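Local structure of conserved hypothetical alanine and leucine RICH protein (Mycobacterium tuberculosis, 2WAM) at residues Y49-P54 with E96-F101; D128-L133 with L146-E151; R158-V163 with N221-R226. The protein is of unknown function and belongs to the PAC2 family, being one representative of a duplicated gene family in actinobacteria. All coordinates share one frame; numbering follows the deposited sequence.

Contact 1: residues Y49-P54 with E96-F101; sequences YELEFP and ELVASF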
loop_
_atom_site.group_PDB
_atom_site.type_symbol
_atom_site.label_atom_id
_atom_site.label_comp_id
_atom_site.label_asym_id
_atom_site.label_seq_id
_atom_site.Cartn_x
_atom_site.Cartn_y
_atom_site.Cartn_z
ATOM N N TYR A 49 11.987 2.407 6.703
ATOM C CA TYR A 49 13.233 1.734 7.044
ATOM C C TYR A 49 13.160 0.232 6.874
ATOM O O TYR A 49 12.106 -0.371 7.063
ATOM C CB TYR A 49 13.673 2.062 8.477
ATOM C CG TYR A 49 12.768 1.506 9.567
ATOM C CD1 TYR A 49 12.905 0.193 10.024
ATOM C CD2 TYR A 49 11.798 2.297 10.159
ATOM C CE1 TYR A 49 12.096 -0.314 11.033
ATOM C CE2 TYR A 49 10.980 1.796 11.162
ATOM C CZ TYR A 49 11.129 0.495 11.597
ATOM O OH TYR A 49 10.306 0.015 12.594
ATOM N N GLU A 50 14.297 -0.354 6.503
ATOM C CA GLU A 50 14.511 -1.789 6.562
ATOM C C GLU A 50 15.326 -2.143 7.805
ATOM O O GLU A 50 16.336 -1.497 8.114
ATOM C CB GLU A 50 15.293 -2.257 5.349
ATOM C CG GLU A 50 14.538 -2.248 4.049
ATOM C CD GLU A 50 15.121 -3.242 3.048
ATOM O OE1 GLU A 50 16.120 -3.933 3.387
ATOM O OE2 GLU A 50 14.569 -3.334 1.928
ATOM N N LEU A 51 14.891 -3.173 8.515
ATOM C CA LEU A 51 15.694 -3.748 9.586
ATOM C C LEU A 51 16.767 -4.679 9.052
ATOM O O LEU A 51 16.537 -5.431 8.111
ATOM C CB LEU A 51 14.803 -4.535 10.537
ATOM C CG LEU A 51 14.011 -3.637 11.468
ATOM C CD1 LEU A 51 13.101 -4.468 12.335
ATOM C CD2 LEU A 51 14.984 -2.792 12.302
ATOM N N GLU A 52 17.942 -4.625 9.656
ATOM C CA GLU A 52 18.942 -5.672 9.485
ATOM C C GLU A 52 18.719 -6.705 10.596
ATOM O O GLU A 52 19.386 -6.669 11.624
ATOM C CB GLU A 52 20.334 -5.072 9.602
ATOM C CG GLU A 52 21.454 -6.032 9.276
ATOM C CD GLU A 52 21.696 -6.136 7.791
ATOM O OE1 GLU A 52 20.768 -5.805 7.014
ATOM O OE2 GLU A 52 22.818 -6.539 7.409
ATOM N N PHE A 53 17.767 -7.613 10.385
ATOM C CA PHE A 53 17.289 -8.510 11.438
ATOM C C PHE A 53 18.081 -9.829 11.503
ATOM O O PHE A 53 18.347 -10.454 10.471
ATOM C CB PHE A 53 15.789 -8.773 11.239
ATOM C CG PHE A 53 15.235 -9.872 12.099
ATOM C CD1 PHE A 53 15.198 -11.181 11.639
ATOM C CD2 PHE A 53 14.738 -9.598 13.368
ATOM C CE1 PHE A 53 14.679 -12.209 12.438
ATOM C CE2 PHE A 53 14.224 -10.612 14.169
ATOM C CZ PHE A 53 14.191 -11.921 13.701
ATOM N N PRO A 54 18.453 -10.261 12.723
ATOM C CA PRO A 54 18.148 -9.617 14.009
ATOM C C PRO A 54 19.182 -8.590 14.462
ATOM O O PRO A 54 20.344 -8.619 14.066
ATOM C CB PRO A 54 18.192 -10.787 14.988
ATOM C CG PRO A 54 19.215 -11.720 14.403
ATOM C CD PRO A 54 19.165 -11.542 12.904
ATOM N N GLU A 96 27.530 -2.202 13.643
ATOM C CA GLU A 96 26.551 -3.029 12.937
ATOM C C GLU A 96 25.352 -2.195 12.513
ATOM O O GLU A 96 24.853 -1.372 13.277
ATOM C CB GLU A 96 26.057 -4.166 13.825
ATOM C CG GLU A 96 26.807 -5.471 13.683
ATOM C CD GLU A 96 26.155 -6.579 14.503
ATOM O OE1 GLU A 96 26.763 -7.008 15.509
ATOM O OE2 GLU A 96 25.025 -7.002 14.157
ATOM N N LEU A 97 24.871 -2.420 11.298
ATOM C CA LEU A 97 23.646 -1.764 10.849
ATOM C C LEU A 97 22.415 -2.366 11.539
ATOM O O LEU A 97 22.261 -3.590 11.637
ATOM C CB LEU A 97 23.509 -1.877 9.339
ATOM C CG LEU A 97 22.346 -1.127 8.703
ATOM C CD1 LEU A 97 22.588 0.372 8.765
ATOM C CD2 LEU A 97 22.213 -1.587 7.279
ATOM N N VAL A 98 21.547 -1.500 12.041
ATOM C CA VAL A 98 20.315 -1.959 12.649
ATOM C C VAL A 98 19.145 -1.643 11.729
ATOM O O VAL A 98 18.284 -2.484 11.521
ATOM C CB VAL A 98 20.093 -1.342 14.046
ATOM C CG1 VAL A 98 18.661 -1.645 14.565
ATOM C CG2 VAL A 98 21.169 -1.838 15.005
ATOM N N ALA A 99 19.131 -0.433 11.172
ATOM C CA ALA A 99 18.073 -0.028 10.243
ATOM C C ALA A 99 18.557 0.987 9.196
ATOM O O ALA A 99 19.217 1.976 9.532
ATOM C CB ALA A 99 16.874 0.525 11.014
ATOM N N SER A 100 18.242 0.728 7.929
ATOM C CA SER A 100 18.491 1.705 6.867
ATOM C C SER A 100 17.212 2.466 6.640
ATOM O O SER A 100 16.188 1.870 6.304
ATOM C CB SER A 100 18.859 1.038 5.536
ATOM O OG SER A 100 19.750 -0.033 5.729
ATOM N N PHE A 101 17.262 3.783 6.795
ATOM C CA PHE A 101 16.093 4.581 6.470
ATOM C C PHE A 101 16.009 4.838 4.967
ATOM O O PHE A 101 17.012 4.783 4.248
ATOM C CB PHE A 101 16.052 5.851 7.303
ATOM C CG PHE A 101 15.769 5.592 8.756
ATOM C CD1 PHE A 101 16.793 5.247 9.627
ATOM C CD2 PHE A 101 14.480 5.670 9.248
ATOM C CE1 PHE A 101 16.530 4.995 10.964
ATOM C CE2 PHE A 101 14.209 5.423 10.584
ATOM C CZ PHE A 101 15.231 5.083 11.441
#

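Contact 2: residues D128-L133 with L146-E151; sequences DPELSL and LLAGLE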
loop_
_atom_site.group_PDB
_atom_site.type_symbol
_atom_site.label_atom_id
_atom_site.label_comp_id
_atom_site.label_asym_id
_atom_site.label_seq_id
_atom_site.Cartn_x
_atom_site.Cartn_y
_atom_site.Cartn_z
ATOM N N ASP A 128 26.836 8.857 -2.265
ATOM C CA ASP A 128 25.466 8.459 -1.926
ATOM C C ASP A 128 25.059 8.875 -0.521
ATOM O O ASP A 128 25.830 8.732 0.428
ATOM C CB ASP A 128 25.304 6.955 -2.080
ATOM C CG ASP A 128 25.586 6.490 -3.495
ATOM O OD1 ASP A 128 25.591 7.359 -4.400
ATOM O OD2 ASP A 128 25.803 5.268 -3.701
ATOM N N PRO A 129 23.849 9.429 -0.391
ATOM C CA PRO A 129 23.344 9.862 0.911
ATOM C C PRO A 129 22.905 8.686 1.784
ATOM O O PRO A 129 22.278 7.758 1.290
ATOM C CB PRO A 129 22.127 10.717 0.527
ATOM C CG PRO A 129 21.730 10.226 -0.809
ATOM C CD PRO A 129 23.041 10.001 -1.483
ATOM N N GLU A 130 23.227 8.741 3.069
ATOM C CA GLU A 130 22.819 7.709 4.005
ATOM C C GLU A 130 21.954 8.332 5.082
ATOM O O GLU A 130 22.041 9.526 5.358
ATOM C CB GLU A 130 24.029 7.026 4.664
ATOM C CG GLU A 130 24.694 7.861 5.790
ATOM C CD GLU A 130 25.082 7.037 7.029
ATOM O OE1 GLU A 130 24.772 5.829 7.064
ATOM O OE2 GLU A 130 25.685 7.595 7.973
ATOM N N LEU A 131 21.098 7.506 5.663
ATOM C CA LEU A 131 20.394 7.819 6.898
ATOM C C LEU A 131 20.170 6.461 7.549
ATOM O O LEU A 131 19.342 5.657 7.071
ATOM C CB LEU A 131 19.063 8.559 6.659
ATOM C CG LEU A 131 18.345 8.955 7.961
ATOM C CD1 LEU A 131 19.309 9.635 8.938
ATOM C CD2 LEU A 131 17.133 9.841 7.715
ATOM N N SER A 132 20.939 6.198 8.608
ATOM C CA SER A 132 20.985 4.869 9.217
ATOM C C SER A 132 20.981 4.832 10.752
ATOM O O SER A 132 21.432 5.762 11.425
ATOM C CB SER A 132 22.183 4.090 8.671
ATOM O OG SER A 132 22.000 3.778 7.294
ATOM N N LEU A 133 20.445 3.745 11.296
ATOM C CA LEU A 133 20.556 3.480 12.722
ATOM C C LEU A 133 21.574 2.366 12.928
ATOM O O LEU A 133 21.351 1.240 12.483
ATOM C CB LEU A 133 19.198 3.073 13.305
ATOM C CG LEU A 133 19.188 2.772 14.809
ATOM C CD1 LEU A 133 19.680 3.959 15.601
ATOM C CD2 LEU A 133 17.818 2.382 15.263
ATOM N N LEU A 146 23.591 4.564 17.341
ATOM C CA LEU A 146 23.943 5.801 16.659
ATOM C C LEU A 146 23.008 5.982 15.490
ATOM O O LEU A 146 22.960 5.138 14.615
ATOM C CB LEU A 146 25.384 5.762 16.131
ATOM C CG LEU A 146 25.773 6.948 15.227
ATOM C CD1 LEU A 146 25.709 8.282 15.974
ATOM C CD2 LEU A 146 27.150 6.772 14.607
ATOM N N LEU A 147 22.260 7.079 15.490
ATOM C CA LEU A 147 21.453 7.492 14.344
ATOM C C LEU A 147 22.195 8.592 13.580
ATOM O O LEU A 147 22.443 9.664 14.135
ATOM C CB LEU A 147 20.092 8.016 14.814
ATOM C CG LEU A 147 19.181 8.600 13.728
ATOM C CD1 LEU A 147 18.668 7.508 12.789
ATOM C CD2 LEU A 147 18.046 9.363 14.352
ATOM N N ALA A 148 22.552 8.338 12.318
ATOM C CA ALA A 148 23.383 9.288 11.562
ATOM C C ALA A 148 23.087 9.321 10.076
ATOM O O ALA A 148 22.456 8.412 9.536
ATOM C CB ALA A 148 24.882 9.021 11.801
ATOM N N GLY A 149 23.541 10.389 9.426
ATOM C CA GLY A 149 23.263 10.632 8.020
ATOM C C GLY A 149 22.678 12.013 7.780
ATOM O O GLY A 149 22.836 12.914 8.607
ATOM N N LEU A 150 21.992 12.181 6.652
ATOM C CA LEU A 150 21.380 13.467 6.296
ATOM C C LEU A 150 20.094 13.717 7.063
ATOM O O LEU A 150 19.262 12.828 7.185
ATOM C CB LEU A 150 21.055 13.520 4.800
ATOM C CG LEU A 150 22.203 13.207 3.849
ATOM C CD1 LEU A 150 21.907 13.720 2.462
ATOM C CD2 LEU A 150 23.471 13.836 4.362
ATOM N N GLU A 151 19.922 14.932 7.567
ATOM C CA GLU A 151 18.596 15.388 7.977
ATOM C C GLU A 151 17.650 15.314 6.775
ATOM O O GLU A 151 17.946 15.866 5.716
ATOM C CB GLU A 151 18.670 16.822 8.490
ATOM C CG GLU A 151 17.344 17.435 8.889
ATOM C CD GLU A 151 17.485 18.907 9.207
ATOM O OE1 GLU A 151 17.953 19.654 8.326
ATOM O OE2 GLU A 151 17.145 19.319 10.333
#

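Contact 3: residues R158-V163 with N221-R226; sequences RFITAV and NLLEYR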
loop_
_atom_site.group_PDB
_atom_site.type_symbol
_atom_site.label_atom_id
_atom_site.label_comp_id
_atom_site.label_asym_id
_atom_site.label_seq_id
_atom_site.Cartn_x
_atom_site.Cartn_y
_atom_site.Cartn_z
ATOM N N ARG A 158 6.533 11.313 10.603
ATOM C CA ARG A 158 6.590 9.886 10.349
ATOM C C ARG A 158 7.981 9.329 10.705
ATOM O O ARG A 158 8.108 8.293 11.357
ATOM C CB ARG A 158 6.219 9.604 8.898
ATOM C CG ARG A 158 5.942 8.156 8.601
ATOM C CD ARG A 158 5.170 8.040 7.320
ATOM N NE ARG A 158 5.622 6.897 6.545
ATOM C CZ ARG A 158 5.428 6.760 5.240
ATOM N NH1 ARG A 158 4.786 7.700 4.562
ATOM N NH2 ARG A 158 5.881 5.680 4.617
ATOM N N PHE A 159 9.016 10.045 10.285
ATOM C CA PHE A 159 10.396 9.692 10.569
ATOM C C PHE A 159 10.685 9.621 12.066
ATOM O O PHE A 159 11.187 8.608 12.560
ATOM C CB PHE A 159 11.343 10.693 9.890
ATOM C CG PHE A 159 12.774 10.558 10.321
ATOM C CD1 PHE A 159 13.409 11.593 11.005
ATOM C CD2 PHE A 159 13.477 9.393 10.075
ATOM C CE1 PHE A 159 14.715 11.473 11.409
ATOM C CE2 PHE A 159 14.789 9.259 10.482
ATOM C CZ PHE A 159 15.415 10.305 11.144
ATOM N N ILE A 160 10.367 10.699 12.780
ATOM C CA ILE A 160 10.566 10.756 14.224
ATOM C C ILE A 160 9.829 9.633 14.975
ATOM O O ILE A 160 10.393 8.983 15.861
ATOM C CB ILE A 160 10.150 12.117 14.780
ATOM C CG1 ILE A 160 11.158 13.189 14.352
ATOM C CG2 ILE A 160 10.051 12.064 16.294
ATOM C CD1 ILE A 160 10.583 14.595 14.355
ATOM N N THR A 161 8.578 9.387 14.609
ATOM C CA THR A 161 7.831 8.300 15.219
ATOM C C THR A 161 8.545 6.960 15.042
ATOM O O THR A 161 8.693 6.197 16.002
ATOM C CB THR A 161 6.414 8.210 14.651
ATOM O OG1 THR A 161 5.672 9.358 15.065
ATOM C CG2 THR A 161 5.724 6.953 15.145
ATOM N N ALA A 162 8.987 6.677 13.819
ATOM C CA ALA A 162 9.747 5.462 13.549
ATOM C C ALA A 162 10.997 5.334 14.440
ATOM O O ALA A 162 11.269 4.262 14.956
ATOM C CB ALA A 162 10.117 5.367 12.066
ATOM N N VAL A 163 11.749 6.421 14.623
ATOM C CA VAL A 163 12.919 6.403 15.507
ATOM C C VAL A 163 12.495 6.180 16.962
ATOM O O VAL A 163 13.059 5.342 17.670
ATOM C CB VAL A 163 13.765 7.705 15.406
ATOM C CG1 VAL A 163 14.845 7.728 16.468
ATOM C CG2 VAL A 163 14.404 7.840 14.032
ATOM N N ASN A 221 16.306 18.312 16.791
ATOM C CA ASN A 221 15.650 18.998 17.894
ATOM C C ASN A 221 14.224 18.522 18.098
ATOM O O ASN A 221 13.789 18.292 19.227
ATOM C CB ASN A 221 15.661 20.509 17.687
ATOM C CG ASN A 221 17.017 21.123 17.945
ATOM O OD1 ASN A 221 17.879 20.523 18.607
ATOM N ND2 ASN A 221 17.220 22.334 17.417
ATOM N N LEU A 222 13.487 18.390 17.001
ATOM C CA LEU A 222 12.109 17.941 17.097
ATOM C C LEU A 222 12.063 16.510 17.628
ATOM O O LEU A 222 11.151 16.160 18.372
ATOM C CB LEU A 222 11.386 18.065 15.758
ATOM C CG LEU A 222 9.862 17.954 15.816
ATOM C CD1 LEU A 222 9.266 19.021 16.728
ATOM C CD2 LEU A 222 9.261 18.052 14.424
ATOM N N LEU A 223 13.062 15.698 17.279
ATOM C CA LEU A 223 13.130 14.331 17.786
ATOM C C LEU A 223 13.286 14.354 19.295
ATOM O O LEU A 223 12.577 13.657 20.022
ATOM C CB LEU A 223 14.300 13.574 17.170
ATOM C CG LEU A 223 14.620 12.213 17.804
ATOM C CD1 LEU A 223 13.472 11.216 17.608
ATOM C CD2 LEU A 223 15.917 11.675 17.219
ATOM N N GLU A 224 14.224 15.172 19.754
ATOM C CA GLU A 224 14.452 15.366 21.175
ATOM C C GLU A 224 13.168 15.833 21.886
ATOM O O GLU A 224 12.752 15.248 22.892
ATOM C CB GLU A 224 15.607 16.341 21.368
ATOM C CG GLU A 224 15.747 16.923 22.744
ATOM C CD GLU A 224 17.080 17.625 22.915
ATOM O OE1 GLU A 224 18.100 17.097 22.407
ATOM O OE2 GLU A 224 17.106 18.699 23.555
ATOM N N TYR A 225 12.528 16.865 21.350
ATOM C CA TYR A 225 11.255 17.331 21.898
ATOM C C TYR A 225 10.157 16.259 21.914
ATOM O O TYR A 225 9.489 16.061 22.937
ATOM C CB TYR A 225 10.758 18.560 21.147
ATOM C CG TYR A 225 9.476 19.118 21.715
ATOM C CD1 TYR A 225 9.407 19.544 23.040
ATOM C CD2 TYR A 225 8.329 19.217 20.932
ATOM C CE1 TYR A 225 8.234 20.054 23.565
ATOM C CE2 TYR A 225 7.153 19.723 21.445
ATOM C CZ TYR A 225 7.109 20.143 22.762
ATOM O OH TYR A 225 5.942 20.649 23.277
ATOM N N ARG A 226 9.960 15.578 20.782
ATOM C CA ARG A 226 8.929 14.549 20.708
ATOM C C ARG A 226 9.214 13.444 21.709
ATOM O O ARG A 226 8.331 13.029 22.449
ATOM C CB ARG A 226 8.815 13.984 19.294
ATOM C CG ARG A 226 8.274 14.969 18.274
ATOM C CD ARG A 226 6.781 14.919 18.210
ATOM N NE ARG A 226 6.234 15.886 17.262
ATOM C CZ ARG A 226 5.747 17.072 17.607
ATOM N NH1 ARG A 226 5.745 17.440 18.879
ATOM N NH2 ARG A 226 5.268 17.889 16.686
#

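Contact 1: residues Y49-P54 with E96-F101
Tyr49 pairs with Phe101, their side chains side by side on one face of the sheet, in the antiparallel ladder where short strand 49-51 lines the flank of strand 94-101. This is a non-hydrogen-bonded pair. Tyr49 CB sits over one face of the Phe101 ring, 4.1 Å from its centroid, a CH-pi contact displaced toward the rim. With its CG between the backbone N and the carbonyl carbon (chi1 67°), the tyrosine ring leans along its own strand: Leu51 CG meets its edge in plane, and Tyr49 CD1 lies 4.1 Å from Ala99 CB.

Next in the ladder, Glu50 and Ser100 exchange two backbone bonds, N to O, each 2.9 Å. One step on, Leu51 CD2 packs 4.0 Å from Ala99 CB. Glu52 N donates to Val98 O at 2.9 Å, nearly straight at the hydrogen (170°), although the donor stands well above the carbonyl plane. Val98 and Ala99 form a classic beta bulge opposite Leu133.

Tyr49, Leu51, Ala99 and Phe101 share an apolar face, packed on helix 156-169 and, at Tyr49 and Leu51, on Pro43 and Phe53 of a neighbouring subunit. Polar pairing is thus left to the backbone.

Contact 2: residues D128-L133 with L146-E151
A first torsion of -177° sets CG of Leu131 across from its own backbone N, and the second torsion (48°) then brings CD1 to the partner strand, 3.4 Å from Ala148 O and 3.6 Å from Leu150 O. The motif is a beta hairpin of strands 131-137 and 143-148, antiparallel and central in the mixed sheet. Glu130, just before the first of these strands, takes another route: its CG lies between N and the carbonyl carbon (chi1 77°), and a bend at chi2 folds the chain back along Gly149. The carboxylate finds its main polar partners outside the two segments: Lys90, in a salt bridge to OE2, and Tyr134, in a hydrogen bond to OE1.

Ser132 and Ala148 form the hydrogen-bonded pair of the hairpin: Ser132 N reaches Ala148 O at 2.8 Å and Ala148 N reaches Ser132 O at 2.9 Å, both bonds nearly linear. On either side of them lie the non-hydrogen-bonded pairs Leu133 with Leu147 and Leu131 with Gly149. Leu133 CD1 rests 4.2 Å from Leu147 CB on the face that helix 156-169 covers, with Phe101 alongside as well.

At Gly149 the chain turns a corner. Having no side chain, Gly149 lets the two backbones close to 4.2 Å between its CA and Leu131 CA. Beyond the corner the pairing gains one more bond, from Leu150 N to Glu130 O (3.0 Å). The Leu150 side chain lies beside the proline that precedes Glu130, with Pro129 CB 3.6 Å from Leu150 CD1.

Contact 3: residues R158-V163 with N221-R226
Ile160 is the first residue of 158-163 to meet 221-226, and it does so with both of its branches. The backbone aims it at the other helix. Its CG1 stands across from the carbonyl carbon (chi1 -71°), and CD1 extends from there to Leu222, 3.7 Å from Leu222 CD2, the two side chains crossing at about a right angle. The CG2 branch goes the other way, into the angle between Leu223 and Arg226: it lies 3.8 Å from Leu223 CD1 and 3.8 Å from Arg226 CB. Ile160 and Leu223 slide past each other in opposite directions, with Ile160 CG1 4.1 Å from Leu223 CA.

Arg226 gives this contact only its aliphatic root. Bent at chi2, it carries its guanidinium away to Gln229, to Glu157 and to Asp128 of a neighbouring subunit, with Leu222 CD1 over the centre of one guanidinium face.

Val163, three residues on from Ile160, lies on the same side of the helix. Its CG1 meets Leu223 CD1 at 3.9 Å, again crosswise, and Leu223 CD1 is thereby held between Ile160 and Val163. No hydrogen bond links the two segments; the join is apolar and buried.

The segment axes approach to 10.0 Å and cross at -55°, near a value common for packed helices. Strand 143-148, helix 156-169 and strand 174-183 form a right-handed beta-alpha-beta crossover that passes over strand 67-73, and helix 219-229 packs beside that crossover helix, as neighbouring helices do on one face of a layered alpha/beta fold.

Overall arrangement
Contacts 1 and 2 belong to one continuous sheet, their centres about 12 Å apart: strands 94-101 and 131-137 are neighbours, with Val98 N 2.8 Å from Leu133 O and Leu133 N 2.8 Å from Ala99 O. Contact 3 joins two helices packed on one face of that sheet, its centre about 18 Å from that of contact 1 and 14 Å from that of contact 2. Phe101 CZ lies 3.9 Å from Val163 CG2, and the Phe101 and Phe159 rings meet edge-to-face. Leu147 CD2 reaches both helices, 4.0 Å from Val163 CG2 and 4.3 Å from Leu223 CD2. Side chains from all three contacts meet in the apolar layer between sheet and helices; no ligand or active site is known here.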